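Local coordinates for protein beta-L-arabinobiosidase (Bacteroides thetaiotaomicron, PDB 5MQR) that probably hydrolyses glycosidic bonds of plant pectin as an arabinofuranosidase, and may also have exo-alpha-sialidase activity, at residues P436-V441 with Q451-F456; F456-V461 with G572-F577; G485-D490 with A600-A605. One frame throughout, in Å; residues are numbered along the deposited sequence.

Contact 1. Residues P436-V441 with Q451-F456; sequences PVWAPV and QDKDPF. With CA (calcium ion), chain J.
Two backbone hydrogen bonds tie the segments: Lys-453 N to Trp-438 O (2.9 Å, N-H...O angle 168°) and Gln-451 N to Pro-440 O (3.1 Å). Proline has no N-H to offer, yet Pro-440 keeps a carbonyl that can accept. Before it, residues 436-439 form a type I turn.

Water adds two bridges. One links Trp-438 N, from which it accepts, to Asp-454 OD2; the other lies between Pro-440 O and Gln-451 OE1, while Gln-451 NE2 turns to Glu-601.

Apolar contact is modest. Trp-438 CB rests 3.7 Å from Asp-454 CB, and Ala-439 fits where its CA comes within 3.0 Å of Gln-451 O. Arg-58 makes a cation-pi contact with the indole and a salt bridge with Asp-454, whose OD1 also accepts from Phe-456 N.

Calcium takes both carboxylate oxygens of Asp-452 (OD1 2.4 Å, OD2 2.6 Å) and the carbonyl Asp-454 O; Asp-457 O, Glu-597 OE1 and two waters complete the shell. OD2 is also hydrogen-bonded to Thr-571. With CG opposite its backbone N (chi1 -169°), Asp-452 lets OD1 accept from Asp-454 N. Such an Asx turn, setting a chelating aspartate and a following carbonyl on one ion, is common in calcium-binding loops.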
loop_
_atom_site.group_PDB
_atom_site.type_symbol
_atom_site.label_atom_id
_atom_site.label_comp_id
_atom_site.label_asym_id
_atom_site.label_seq_id
_atom_site.Cartn_x
_atom_site.Cartn_y
_atom_site.Cartn_z
ATOM N N PRO A 436 2.510 -26.404 -11.833
ATOM C CA PRO A 436 3.048 -27.245 -12.916
ATOM C C PRO A 436 1.940 -28.034 -13.592
ATOM O O PRO A 436 0.921 -28.295 -12.970
ATOM C CB PRO A 436 4.034 -28.181 -12.183
ATOM C CG PRO A 436 4.347 -27.490 -10.905
ATOM C CD PRO A 436 3.070 -26.807 -10.528
ATOM N N VAL A 437 2.140 -28.398 -14.855
ATOM C CA VAL A 437 1.104 -29.103 -15.652
ATOM C C VAL A 437 0.666 -30.399 -14.945
ATOM O O VAL A 437 -0.526 -30.708 -14.907
ATOM C CB VAL A 437 1.566 -29.406 -17.113
ATOM C CG1 VAL A 437 0.443 -30.069 -17.937
ATOM C CG2 VAL A 437 1.977 -28.123 -17.814
ATOM N N TRP A 438 1.630 -31.126 -14.380
ATOM C CA TRP A 438 1.372 -32.404 -13.695
ATOM C C TRP A 438 1.200 -32.285 -12.177
ATOM O O TRP A 438 1.068 -33.298 -11.487
ATOM C CB TRP A 438 2.465 -33.422 -14.045
ATOM C CG TRP A 438 2.310 -34.017 -15.424
ATOM C CD1 TRP A 438 1.499 -33.566 -16.450
ATOM C CD2 TRP A 438 3.009 -35.156 -15.951
ATOM N NE1 TRP A 438 1.655 -34.361 -17.569
ATOM C CE2 TRP A 438 2.568 -35.343 -17.291
ATOM C CE3 TRP A 438 3.959 -36.033 -15.425
ATOM C CZ2 TRP A 438 3.021 -36.382 -18.093
ATOM C CZ3 TRP A 438 4.423 -37.074 -16.243
ATOM C CH2 TRP A 438 3.946 -37.229 -17.562
ATOM N N ALA A 439 1.190 -31.051 -11.663
ATOM C CA ALA A 439 0.828 -30.795 -10.285
ATOM C C ALA A 439 -0.023 -29.517 -10.198
ATOM O O ALA A 439 0.356 -28.562 -9.503
ATOM C CB ALA A 439 2.088 -30.676 -9.411
ATOM N N PRO A 440 -1.184 -29.511 -10.877
ATOM C CA PRO A 440 -1.929 -28.269 -11.068
ATOM C C PRO A 440 -2.707 -27.836 -9.844
ATOM O O PRO A 440 -3.096 -28.669 -9.014
ATOM C CB PRO A 440 -2.900 -28.623 -12.201
ATOM C CG PRO A 440 -3.170 -30.066 -11.998
ATOM C CD PRO A 440 -1.882 -30.656 -11.494
ATOM N N VAL A 441 -2.904 -26.530 -9.729
ATOM C CA VAL A 441 -3.745 -25.957 -8.705
ATOM C C VAL A 441 -5.060 -25.521 -9.352
ATOM O O VAL A 441 -5.040 -24.947 -10.424
ATOM C CB VAL A 441 -3.024 -24.759 -8.058
ATOM C CG1 VAL A 441 -3.952 -24.009 -7.108
ATOM C CG2 VAL A 441 -1.770 -25.242 -7.352
ATOM N N GLN A 451 -3.273 -30.805 -6.802
ATOM C CA GLN A 451 -3.055 -32.148 -7.338
ATOM C C GLN A 451 -1.575 -32.321 -7.678
ATOM O O GLN A 451 -0.896 -31.344 -7.939
ATOM C CB GLN A 451 -3.914 -32.383 -8.565
ATOM C CG GLN A 451 -5.405 -32.430 -8.278
ATOM C CD GLN A 451 -6.253 -32.504 -9.543
ATOM O OE1 GLN A 451 -6.138 -31.660 -10.437
ATOM N NE2 GLN A 451 -7.116 -33.507 -9.621
ATOM N N ASP A 452 -1.087 -33.565 -7.616
ATOM C CA ASP A 452 0.316 -33.891 -7.835
ATOM C C ASP A 452 0.494 -35.344 -8.360
ATOM O O ASP A 452 0.323 -36.325 -7.605
ATOM C CB ASP A 452 1.089 -33.705 -6.527
ATOM C CG ASP A 452 2.615 -33.753 -6.702
ATOM O OD1 ASP A 452 3.139 -34.237 -7.720
ATOM O OD2 ASP A 452 3.328 -33.338 -5.773
ATOM N N LYS A 453 0.843 -35.458 -9.641
ATOM C CA LYS A 453 1.273 -36.729 -10.214
ATOM C C LYS A 453 2.659 -36.605 -10.813
ATOM O O LYS A 453 3.049 -37.439 -11.618
ATOM C CB LYS A 453 0.277 -37.236 -11.264
ATOM C CG LYS A 453 0.155 -36.325 -12.468
ATOM C CD LYS A 453 -0.724 -36.920 -13.549
ATOM C CE LYS A 453 -2.182 -36.973 -13.167
ATOM N NZ LYS A 453 -3.003 -36.979 -14.414
ATOM N N ASP A 454 3.409 -35.598 -10.384
ATOM C CA ASP A 454 4.686 -35.284 -10.983
ATOM C C ASP A 454 5.768 -35.762 -10.045
ATOM O O ASP A 454 5.883 -35.233 -8.954
ATOM C CB ASP A 454 4.820 -33.765 -11.199
ATOM C CG ASP A 454 6.002 -33.399 -12.118
ATOM O OD1 ASP A 454 7.003 -34.165 -12.154
ATOM O OD2 ASP A 454 5.901 -32.360 -12.837
ATOM N N PRO A 455 6.612 -36.718 -10.481
ATOM C CA PRO A 455 7.722 -37.157 -9.626
ATOM C C PRO A 455 8.798 -36.133 -9.390
ATOM O O PRO A 455 9.642 -36.345 -8.518
ATOM C CB PRO A 455 8.352 -38.316 -10.417
ATOM C CG PRO A 455 7.319 -38.708 -11.419
ATOM C CD PRO A 455 6.608 -37.443 -11.762
ATOM N N PHE A 456 8.799 -35.073 -10.194
ATOM C CA PHE A 456 9.850 -34.083 -10.172
ATOM C C PHE A 456 9.391 -32.679 -9.763
ATOM O O PHE A 456 10.169 -31.751 -9.806
ATOM C CB PHE A 456 10.538 -34.075 -11.543
ATOM C CG PHE A 456 11.128 -35.402 -11.906
ATOM C CD1 PHE A 456 12.338 -35.817 -11.336
ATOM C CD2 PHE A 456 10.456 -36.261 -12.749
ATOM C CE1 PHE A 456 12.876 -37.055 -11.622
ATOM C CE2 PHE A 456 10.997 -37.504 -13.049
ATOM C CZ PHE A 456 12.206 -37.897 -12.487
HETATM CA CA CA J . 5.366 -34.544 -6.760
HETATM O O HOH W 1 4.563 -30.527 -14.178
HETATM O O HOH W 2 -5.989 -29.128 -9.128
HETATM O O HOH W 3 7.794 -34.911 -6.566
HETATM O O HOH W 4 5.962 -34.004 -4.469
#

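Contact 2. Residues F456-V461 with G572-F577. With CA (calcium ion), chain J.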
loop_
_atom_site.group_PDB
_atom_site.type_symbol
_atom_site.label_atom_id
_atom_site.label_comp_id
_atom_site.label_asym_id
_atom_site.label_seq_id
_atom_site.Cartn_x
_atom_site.Cartn_y
_atom_site.Cartn_z
ATOM N N PHE A 456 8.799 -35.073 -10.194
ATOM C CA PHE A 456 9.850 -34.083 -10.172
ATOM C C PHE A 456 9.391 -32.679 -9.763
ATOM O O PHE A 456 10.169 -31.751 -9.806
ATOM C CB PHE A 456 10.538 -34.075 -11.543
ATOM C CG PHE A 456 11.128 -35.402 -11.906
ATOM C CD1 PHE A 456 12.338 -35.817 -11.336
ATOM C CD2 PHE A 456 10.456 -36.261 -12.749
ATOM C CE1 PHE A 456 12.876 -37.055 -11.622
ATOM C CE2 PHE A 456 10.997 -37.504 -13.049
ATOM C CZ PHE A 456 12.206 -37.897 -12.487
ATOM N N ASP A 457 8.151 -32.512 -9.348
ATOM C CA ASP A 457 7.660 -31.192 -8.958
ATOM C C ASP A 457 6.449 -31.370 -8.048
ATOM O O ASP A 457 6.038 -32.506 -7.781
ATOM C CB ASP A 457 7.332 -30.326 -10.212
ATOM C CG ASP A 457 7.743 -28.846 -10.040
ATOM O OD1 ASP A 457 7.748 -28.362 -8.878
ATOM O OD2 ASP A 457 8.065 -28.187 -11.058
ATOM N N TYR A 458 5.896 -30.254 -7.569
ATOM C CA TYR A 458 4.759 -30.270 -6.675
ATOM C C TYR A 458 3.885 -29.060 -6.917
ATOM O O TYR A 458 4.320 -28.108 -7.583
ATOM C CB TYR A 458 5.229 -30.301 -5.218
ATOM C CG TYR A 458 6.414 -29.417 -4.918
ATOM C CD1 TYR A 458 6.307 -28.000 -4.934
ATOM C CD2 TYR A 458 7.638 -29.977 -4.581
ATOM C CE1 TYR A 458 7.417 -27.201 -4.645
ATOM C CE2 TYR A 458 8.735 -29.188 -4.274
ATOM C CZ TYR A 458 8.627 -27.814 -4.303
ATOM O OH TYR A 458 9.743 -27.093 -3.986
ATOM N N ALA A 459 2.663 -29.130 -6.382
ATOM C CA ALA A 459 1.728 -27.999 -6.357
ATOM C C ALA A 459 2.060 -27.189 -5.126
ATOM O O ALA A 459 2.460 -27.739 -4.115
ATOM C CB ALA A 459 0.282 -28.469 -6.303
ATOM N N LYS A 460 1.911 -25.879 -5.215
ATOM C CA LYS A 460 2.198 -25.027 -4.079
ATOM C C LYS A 460 1.381 -23.749 -4.140
ATOM O O LYS A 460 1.346 -23.089 -5.188
ATOM C CB LYS A 460 3.683 -24.710 -4.031
ATOM C CG LYS A 460 4.098 -24.071 -2.740
ATOM C CD LYS A 460 5.387 -23.320 -2.898
ATOM C CE LYS A 460 5.124 -21.962 -3.489
ATOM N NZ LYS A 460 6.333 -21.398 -4.139
ATOM N N VAL A 461 0.737 -23.418 -3.011
ATOM C CA VAL A 461 0.042 -22.147 -2.801
ATOM C C VAL A 461 0.620 -21.463 -1.546
ATOM O O VAL A 461 1.006 -22.153 -0.605
ATOM C CB VAL A 461 -1.495 -22.324 -2.741
ATOM C CG1 VAL A 461 -2.014 -22.983 -4.012
ATOM C CG2 VAL A 461 -1.945 -23.152 -1.568
ATOM N N GLY A 572 4.991 -31.559 -1.529
ATOM C CA GLY A 572 6.324 -32.158 -1.662
ATOM C C GLY A 572 7.338 -31.516 -0.734
ATOM O O GLY A 572 7.075 -30.490 -0.110
ATOM N N GLU A 573 8.509 -32.124 -0.660
ATOM C CA GLU A 573 9.618 -31.575 0.098
ATOM C C GLU A 573 10.409 -30.703 -0.843
ATOM O O GLU A 573 10.536 -31.026 -2.027
ATOM C CB GLU A 573 10.512 -32.706 0.620
ATOM C CG GLU A 573 9.757 -33.716 1.460
ATOM C CD GLU A 573 10.618 -34.852 1.961
ATOM O OE1 GLU A 573 10.539 -35.940 1.356
ATOM O OE2 GLU A 573 11.360 -34.649 2.953
HETATM N N MSE A 574 10.980 -29.627 -0.318
HETATM C CA MSE A 574 11.916 -28.803 -1.081
HETATM C C MSE A 574 13.150 -29.574 -1.391
HETATM O O MSE A 574 13.602 -30.366 -0.585
HETATM C CB MSE A 574 12.335 -27.536 -0.338
HETATM C CG MSE A 574 11.317 -26.445 -0.677
HETATM SE SE MSE A 574 11.320 -24.970 0.631
HETATM C CE MSE A 574 11.636 -25.851 2.382
ATOM N N ARG A 575 13.681 -29.350 -2.588
ATOM C CA ARG A 575 14.920 -29.982 -3.025
ATOM C C ARG A 575 16.047 -29.007 -2.755
ATOM O O ARG A 575 15.920 -27.828 -3.042
ATOM C CB ARG A 575 14.868 -30.333 -4.512
ATOM C CG ARG A 575 14.202 -31.670 -4.769
ATOM C CD ARG A 575 14.077 -31.975 -6.255
ATOM N NE ARG A 575 13.042 -32.991 -6.481
ATOM C CZ ARG A 575 13.240 -34.260 -6.862
ATOM N NH1 ARG A 575 14.461 -34.747 -7.122
ATOM N NH2 ARG A 575 12.178 -35.060 -7.013
ATOM N N THR A 576 17.152 -29.505 -2.229
ATOM C CA THR A 576 18.337 -28.668 -2.044
ATOM C C THR A 576 19.086 -28.441 -3.389
ATOM O O THR A 576 19.546 -27.321 -3.685
ATOM C CB THR A 576 19.227 -29.189 -0.886
ATOM O OG1 THR A 576 20.394 -28.369 -0.788
ATOM C CG2 THR A 576 19.665 -30.633 -1.084
ATOM N N PHE A 577 19.151 -29.483 -4.221
ATOM C CA PHE A 577 19.734 -29.414 -5.559
ATOM C C PHE A 577 18.888 -28.497 -6.466
ATOM O O PHE A 577 17.667 -28.589 -6.417
ATOM C CB PHE A 577 19.769 -30.844 -6.164
ATOM C CG PHE A 577 20.391 -30.925 -7.538
ATOM C CD1 PHE A 577 19.658 -30.619 -8.669
ATOM C CD2 PHE A 577 21.719 -31.337 -7.696
ATOM C CE1 PHE A 577 20.223 -30.705 -9.935
ATOM C CE2 PHE A 577 22.299 -31.426 -8.973
ATOM C CZ PHE A 577 21.549 -31.098 -10.086
HETATM CA CA CA J . 5.366 -34.544 -6.760
HETATM O O HOH W 5 10.941 -31.197 -7.048
HETATM O O HOH W 6 12.282 -27.869 -4.633
HETATM O O HOH W 3 7.794 -34.911 -6.566
HETATM O O HOH W 4 5.962 -34.004 -4.469
#
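Gly-572 lies against the ring of Tyr-458, its CA 3.9 Å from Tyr-458 CD2. A side chain here would run into the ring, so glycine suits it. The tyrosine reaches there because its CG sits between the backbone N and the carbonyl carbon (chi1 41°), turning the ring toward 572-577. At Glu-573 the backbone makes the contact: its carbonyl O approaches Tyr-458 CE2 obliquely, at 3.4 Å, while its CB points away.

The ring thus bridges two loops of the carbohydrate-binding-module-like domain: its own leads from the calcium site, where Asp-457 O binds the ion at 2.4 Å, into strand 460-468; the other leaves strand 564-570.

Met-574, present as selenomethionine, crosses the end of the ring, with CG 3.7 Å from Tyr-458 OH. That hydroxyl is hydrogen-bonded to Glu-354 and accepts from a water that itself accepts from Arg-575 N. A leucine in place of Tyr-458 would probably leave Glu-354 and this water without their hydroxyl partner and open a gap beside Gly-572. Arg-575, extended from CG to NE, reaches across, bringing NH2 to 4.0 Å from Phe-456 CA, and a second water joins Arg-575 NE (2.8 Å) to Phe-456 O (2.9 Å).

Contact 3. Residues G485-D490 with A600-A605; sequences GILQID and AEYRIA
One face of the Tyr-602 ring is covered by Leu-487: its CB stands over the ring centre, 3.7 Å from the centroid and 9° off the ring normal, a CH-pi contact. Leucine suits the place because its branches spread the cover, CD2 reaching Tyr-602 CD1 at 3.9 Å and CD1 coming to 4.1 Å from Tyr-602 CD2. With CG opposite the backbone N (chi1 -178°), these methyls stand above the CG end of the ring, where it joins the tyrosine's own strand. Ile-486 O approaches the ring obliquely, 3.6 Å from Tyr-602 CE2.

The outer end of the ring meets backbone. Tyr-602 OH lies 3.0 Å from Ile-486 N, though the angle is too poor for a hydrogen bond, and 3.3 Å from Gly-485 C. Gly-485, with its positive phi of 76°, also touches the methyl of Ala-600, CA to CB 4.0 Å; a side chain there would collide with both this methyl and the hydroxyl, so two small residues meet.

Glu-601 and Arg-603 form a salt bridge whose hydrogen bonds are long and weak; Glu-601 also meets Gln-451, and Arg-603 also meets Glu-444. No backbone hydrogen bond joins the segments, because strands 487-492 and 600-610 belong to different sheets. Alternate residues Ala-600 and Tyr-602 facing Gly-485 and Leu-487 across the interface are typical of the core between the two layers of a beta sandwich.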
loop_
_atom_site.group_PDB
_atom_site.type_symbol
_atom_site.label_atom_id
_atom_site.label_comp_id
_atom_site.label_asym_id
_atom_site.label_seq_id
_atom_site.Cartn_x
_atom_site.Cartn_y
_atom_site.Cartn_z
ATOM N N GLY A 485 1.834 -39.749 -1.157
ATOM C CA GLY A 485 1.950 -38.304 -1.236
ATOM C C GLY A 485 2.399 -37.658 0.069
ATOM O O GLY A 485 2.502 -38.303 1.124
ATOM N N ILE A 486 2.638 -36.361 -0.013
ATOM C CA ILE A 486 2.977 -35.570 1.153
ATOM C C ILE A 486 2.397 -34.166 0.985
ATOM O O ILE A 486 2.360 -33.643 -0.123
ATOM C CB ILE A 486 4.510 -35.567 1.386
ATOM C CG1 ILE A 486 4.869 -34.909 2.732
ATOM C CG2 ILE A 486 5.228 -34.841 0.260
ATOM C CD1 ILE A 486 6.321 -35.120 3.171
ATOM N N LEU A 487 1.900 -33.587 2.081
ATOM C CA LEU A 487 1.560 -32.160 2.115
ATOM C C LEU A 487 2.323 -31.501 3.244
ATOM O O LEU A 487 2.185 -31.907 4.395
ATOM C CB LEU A 487 0.065 -31.947 2.322
ATOM C CG LEU A 487 -0.381 -30.485 2.312
ATOM C CD1 LEU A 487 -0.263 -29.860 0.928
ATOM C CD2 LEU A 487 -1.799 -30.409 2.813
ATOM N N GLN A 488 3.145 -30.506 2.914
ATOM C CA GLN A 488 3.816 -29.705 3.948
ATOM C C GLN A 488 3.136 -28.357 4.089
ATOM O O GLN A 488 2.836 -27.729 3.082
ATOM C CB GLN A 488 5.274 -29.508 3.608
ATOM C CG GLN A 488 6.024 -30.823 3.544
ATOM C CD GLN A 488 7.513 -30.620 3.555
ATOM O OE1 GLN A 488 8.023 -29.619 3.022
ATOM N NE2 GLN A 488 8.227 -31.553 4.183
ATOM N N ILE A 489 2.908 -27.938 5.334
ATOM C CA ILE A 489 2.333 -26.640 5.656
ATOM C C ILE A 489 3.351 -25.851 6.504
ATOM O O ILE A 489 3.648 -26.229 7.641
ATOM C CB ILE A 489 0.980 -26.781 6.400
ATOM C CG1 ILE A 489 -0.005 -27.588 5.570
ATOM C CG2 ILE A 489 0.358 -25.409 6.647
ATOM C CD1 ILE A 489 -1.258 -27.962 6.320
ATOM N N ASP A 490 3.873 -24.772 5.934
ATOM C CA ASP A 490 4.970 -24.009 6.517
ATOM C C ASP A 490 4.504 -22.596 6.892
ATOM O O ASP A 490 3.739 -21.989 6.168
ATOM C CB ASP A 490 6.137 -23.879 5.515
ATOM C CG ASP A 490 6.936 -25.169 5.338
ATOM O OD1 ASP A 490 6.536 -26.236 5.889
ATOM O OD2 ASP A 490 7.970 -25.113 4.606
ATOM N N ALA A 600 -1.773 -37.667 -5.971
ATOM C CA ALA A 600 -2.115 -37.221 -4.623
ATOM C C ALA A 600 -2.874 -35.922 -4.752
ATOM O O ALA A 600 -2.473 -35.044 -5.538
ATOM C CB ALA A 600 -0.864 -37.009 -3.782
ATOM N N GLU A 601 -3.968 -35.807 -3.989
ATOM C CA GLU A 601 -4.796 -34.610 -3.946
ATOM C C GLU A 601 -4.908 -34.098 -2.513
ATOM O O GLU A 601 -5.021 -34.881 -1.576
ATOM C CB GLU A 601 -6.230 -34.896 -4.433
ATOM C CG GLU A 601 -6.348 -35.645 -5.750
ATOM C CD GLU A 601 -7.744 -35.536 -6.347
ATOM O OE1 GLU A 601 -8.737 -35.884 -5.663
ATOM O OE2 GLU A 601 -7.850 -35.087 -7.498
ATOM N N TYR A 602 -4.941 -32.774 -2.371
ATOM C CA TYR A 602 -5.285 -32.104 -1.106
ATOM C C TYR A 602 -6.209 -30.941 -1.390
ATOM O O TYR A 602 -6.118 -30.302 -2.435
ATOM C CB TYR A 602 -4.028 -31.609 -0.394
ATOM C CG TYR A 602 -3.030 -32.714 -0.183
ATOM C CD1 TYR A 602 -3.133 -33.572 0.908
ATOM C CD2 TYR A 602 -2.020 -32.956 -1.123
ATOM C CE1 TYR A 602 -2.232 -34.621 1.087
ATOM C CE2 TYR A 602 -1.130 -34.012 -0.955
ATOM C CZ TYR A 602 -1.231 -34.826 0.154
ATOM O OH TYR A 602 -0.338 -35.848 0.319
ATOM N N ARG A 603 -7.096 -30.663 -0.449
ATOM C CA ARG A 603 -8.033 -29.571 -0.578
ATOM C C ARG A 603 -8.053 -28.689 0.682
ATOM O O ARG A 603 -8.036 -29.206 1.802
ATOM C CB ARG A 603 -9.408 -30.138 -0.800
ATOM C CG ARG A 603 -9.594 -30.788 -2.148
ATOM C CD ARG A 603 -10.940 -31.467 -2.161
ATOM N NE ARG A 603 -11.261 -32.035 -3.453
ATOM C CZ ARG A 603 -10.756 -33.159 -3.944
ATOM N NH1 ARG A 603 -9.849 -33.862 -3.277
ATOM N NH2 ARG A 603 -11.150 -33.577 -5.134
ATOM N N ILE A 604 -8.095 -27.368 0.501
ATOM C CA ILE A 604 -8.288 -26.457 1.634
ATOM C C ILE A 604 -9.454 -25.514 1.368
ATOM O O ILE A 604 -9.803 -25.247 0.225
ATOM C CB ILE A 604 -7.002 -25.692 2.033
ATOM C CG1 ILE A 604 -6.465 -24.861 0.870
ATOM C CG2 ILE A 604 -5.933 -26.680 2.493
ATOM C CD1 ILE A 604 -5.291 -23.967 1.235
ATOM N N ALA A 605 -10.065 -25.061 2.454
ATOM C CA ALA A 605 -11.190 -24.154 2.407
ATOM C C ALA A 605 -11.232 -23.256 3.643
ATOM O O ALA A 605 -10.725 -23.615 4.699
ATOM C CB ALA A 605 -12.489 -24.947 2.310
#

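Overall arrangement
The three contacts cluster in the carbohydrate-binding-module-like part of the chain, more than 30 Å from its centre. Contact 1 lies about 10 Å from contact 2, and contact 3 about 12 Å from either, measured between centres. Contact 1 closes at Phe-456, where contact 2 opens, and before contact 3 begins, whereas the segments of contacts 2 and 3 alternate along the chain. Contacts 1 and 2 both hold the calcium ion, and Asp-452 N probably bonds to Ala-600 O, joining strands 447-452 and 600-610 in one sheet. Strands 460-468 and 487-492 flank strand 564-570 in the other. The ion probably helps to fix the loop 452-457 at this end of the sandwich, beside the layer-to-layer packing of contact 3.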